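Side-chain contact in phosphoribosylaminoimidazole carboxylase, ATPase subunit (Thermus thermophilus, PDB 3AW8), which probably catalyses the ATP-dependent conversion of 5-aminoimidazole ribonucleotide and bicarbonate to N5-carboxyaminoimidazole ribonucleotide, a step of purine biosynthesis: residues 339-344 with 354-359. Numbering follows the deposited sequence.
Sequences ITLRRD and ARLSRL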
loop_
_atom_site.group_PDB
_atom_site.type_symbol
_atom_site.label_atom_id
_atom_site.label_comp_id
_atom_site.label_asym_id
_atom_site.label_seq_id
_atom_site.Cartn_x
_atom_site.Cartn_y
_atom_site.Cartn_z
ATOM N N ILE A 339 1.995 12.153 -7.089
ATOM C CA ILE A 339 0.886 11.484 -7.747
ATOM C C ILE A 339 1.427 10.507 -8.770
ATOM O O ILE A 339 2.184 10.890 -9.652
ATOM C CB ILE A 339 -0.008 12.483 -8.515
ATOM C CG1 ILE A 339 -0.590 13.523 -7.560
ATOM C CG2 ILE A 339 -1.116 11.728 -9.241
ATOM C CD1 ILE A 339 -1.305 14.639 -8.276
ATOM N N THR A 340 1.048 9.243 -8.658
ATOM C CA THR A 340 1.496 8.277 -9.638
ATOM C C THR A 340 0.340 7.874 -10.529
ATOM O O THR A 340 -0.690 7.401 -10.058
ATOM C CB THR A 340 2.092 7.028 -8.999
ATOM O OG1 THR A 340 3.361 7.358 -8.419
ATOM C CG2 THR A 340 2.284 5.935 -10.057
ATOM N N LEU A 341 0.528 8.098 -11.825
ATOM C CA LEU A 341 -0.459 7.769 -12.840
ATOM C C LEU A 341 0.012 6.496 -13.508
ATOM O O LEU A 341 1.076 6.464 -14.124
ATOM C CB LEU A 341 -0.545 8.900 -13.865
ATOM C CG LEU A 341 -1.519 8.774 -15.040
ATOM C CD1 LEU A 341 -2.948 8.609 -14.542
ATOM C CD2 LEU A 341 -1.400 10.019 -15.904
ATOM N N ARG A 342 -0.771 5.437 -13.369
ATOM C CA ARG A 342 -0.411 4.164 -13.968
ATOM C C ARG A 342 -1.472 3.718 -14.968
ATOM O O ARG A 342 -2.565 3.306 -14.585
ATOM C CB ARG A 342 -0.254 3.102 -12.881
ATOM C CG ARG A 342 0.460 1.850 -13.336
ATOM C CD ARG A 342 0.079 0.684 -12.460
ATOM N NE ARG A 342 -1.329 0.354 -12.637
ATOM C CZ ARG A 342 -1.848 -0.119 -13.768
ATOM N NH1 ARG A 342 -1.070 -0.319 -14.825
ATOM N NH2 ARG A 342 -3.144 -0.389 -13.851
ATOM N N ARG A 343 -1.146 3.821 -16.250
ATOM C CA ARG A 343 -2.056 3.406 -17.311
ATOM C C ARG A 343 -1.397 2.227 -18.023
ATOM O O ARG A 343 -0.256 1.875 -17.714
ATOM C CB ARG A 343 -2.296 4.552 -18.300
ATOM C CG ARG A 343 -2.863 5.831 -17.686
ATOM C CD ARG A 343 -4.012 5.542 -16.737
ATOM N NE ARG A 343 -4.951 4.584 -17.310
ATOM C CZ ARG A 343 -5.876 3.923 -16.616
ATOM N NH1 ARG A 343 -6.002 4.109 -15.308
ATOM N NH2 ARG A 343 -6.672 3.061 -17.233
ATOM N N ASP A 344 -2.097 1.608 -18.968
ATOM C CA ASP A 344 -1.512 0.469 -19.674
ATOM C C ASP A 344 -1.196 0.743 -21.140
ATOM O O ASP A 344 -0.940 -0.183 -21.908
ATOM C CB ASP A 344 -2.423 -0.754 -19.561
ATOM C CG ASP A 344 -2.647 -1.179 -18.122
ATOM O OD1 ASP A 344 -3.396 -0.472 -17.409
ATOM O OD2 ASP A 344 -2.070 -2.207 -17.701
ATOM N N ALA A 354 -1.998 14.907 -19.041
ATOM C CA ALA A 354 -2.508 16.190 -19.517
ATOM C C ALA A 354 -3.485 16.758 -18.487
ATOM O O ALA A 354 -3.471 17.954 -18.184
ATOM C CB ALA A 354 -3.207 16.001 -20.851
ATOM N N ARG A 355 -4.329 15.881 -17.952
ATOM C CA ARG A 355 -5.322 16.253 -16.949
ATOM C C ARG A 355 -4.680 16.736 -15.657
ATOM O O ARG A 355 -5.120 17.721 -15.061
ATOM C CB ARG A 355 -6.211 15.056 -16.638
ATOM C CG ARG A 355 -7.198 14.730 -17.721
ATOM C CD ARG A 355 -8.442 15.570 -17.562
ATOM N NE ARG A 355 -9.277 15.147 -16.433
ATOM C CZ ARG A 355 -9.737 13.907 -16.255
ATOM N NH1 ARG A 355 -9.436 12.949 -17.125
ATOM N NH2 ARG A 355 -10.531 13.629 -15.224
ATOM N N LEU A 356 -3.640 16.030 -15.223
ATOM C CA LEU A 356 -2.944 16.382 -13.995
ATOM C C LEU A 356 -2.060 17.629 -14.123
ATOM O O LEU A 356 -1.947 18.406 -13.173
ATOM C CB LEU A 356 -2.111 15.187 -13.508
ATOM C CG LEU A 356 -2.906 13.941 -13.096
ATOM C CD1 LEU A 356 -1.965 12.784 -12.853
ATOM C CD2 LEU A 356 -3.738 14.236 -11.865
ATOM N N SER A 357 -1.446 17.838 -15.284
ATOM C CA SER A 357 -0.586 19.008 -15.455
ATOM C C SER A 357 -1.338 20.311 -15.205
ATOM O O SER A 357 -0.731 21.335 -14.887
ATOM C CB SER A 357 0.026 19.032 -16.852
ATOM O OG SER A 357 -0.981 19.146 -17.836
ATOM N N ARG A 358 -2.658 20.273 -15.343
ATOM C CA ARG A 358 -3.479 21.462 -15.131
ATOM C C ARG A 358 -3.730 21.669 -13.646
ATOM O O ARG A 358 -4.304 22.683 -13.234
ATOM C CB ARG A 358 -4.820 21.319 -15.856
ATOM C CG ARG A 358 -4.696 21.024 -17.340
ATOM C CD ARG A 358 -6.050 20.712 -17.956
ATOM N NE ARG A 358 -5.924 20.213 -19.323
ATOM C CZ ARG A 358 -6.858 19.496 -19.943
ATOM N NH1 ARG A 358 -7.994 19.195 -19.322
ATOM N NH2 ARG A 358 -6.646 19.057 -21.178
ATOM N N LEU A 359 -3.293 20.702 -12.843
ATOM C CA LEU A 359 -3.481 20.761 -11.401
ATOM C C LEU A 359 -2.197 21.085 -10.642
ATOM O O LEU A 359 -2.243 21.507 -9.486
ATOM C CB LEU A 359 -4.055 19.434 -10.911
ATOM C CG LEU A 359 -5.433 19.065 -11.468
ATOM C CD1 LEU A 359 -5.803 17.643 -11.065
ATOM C CD2 LEU A 359 -6.467 20.061 -10.951
#
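Ile339, Leu341 and Leu356 meet through aliphatic branches alone, and the guanidinium of Arg342, on the strand, takes no part in their contact; at its edge, in plane, lies the carboxylate of Asp344, in a salt bridge whose hydrogen bond, Arg342 NH1 to Asp344 OD1 at 3.5 Å, is weak. The apolar join centres on one methyl: Leu356 CD1 lies 3.9 Å from Ile339 CG2 and 4.2 Å from Leu341 CD2, the side chains running at a slant to each other. In Leu341, CG anti to the backbone N (chi1 180°) sends the branched end of the side chain, with CD2, to this methyl. In Ile339 the shorter branch, CG2, makes the touch. Branched aliphatics suit this buried seam, since they fill space and bring no polar side-chain atom into it. Ser357 OG bonds the backbone carbonyl of Ala354, three residues earlier, at 2.8 Å from O and above the carbonyl plane. Arg342 NH2 forms a salt bridge with Glu275 of the second subunit. Strand 335-343 pairs with strands 299-306 and 321-325 in the large antiparallel sheet; the chain then turns into helix 346-357, a strand-turn-helix unit whose helix packs its Leu356 on the strand, while Val318, from a loop, also touches Leu356.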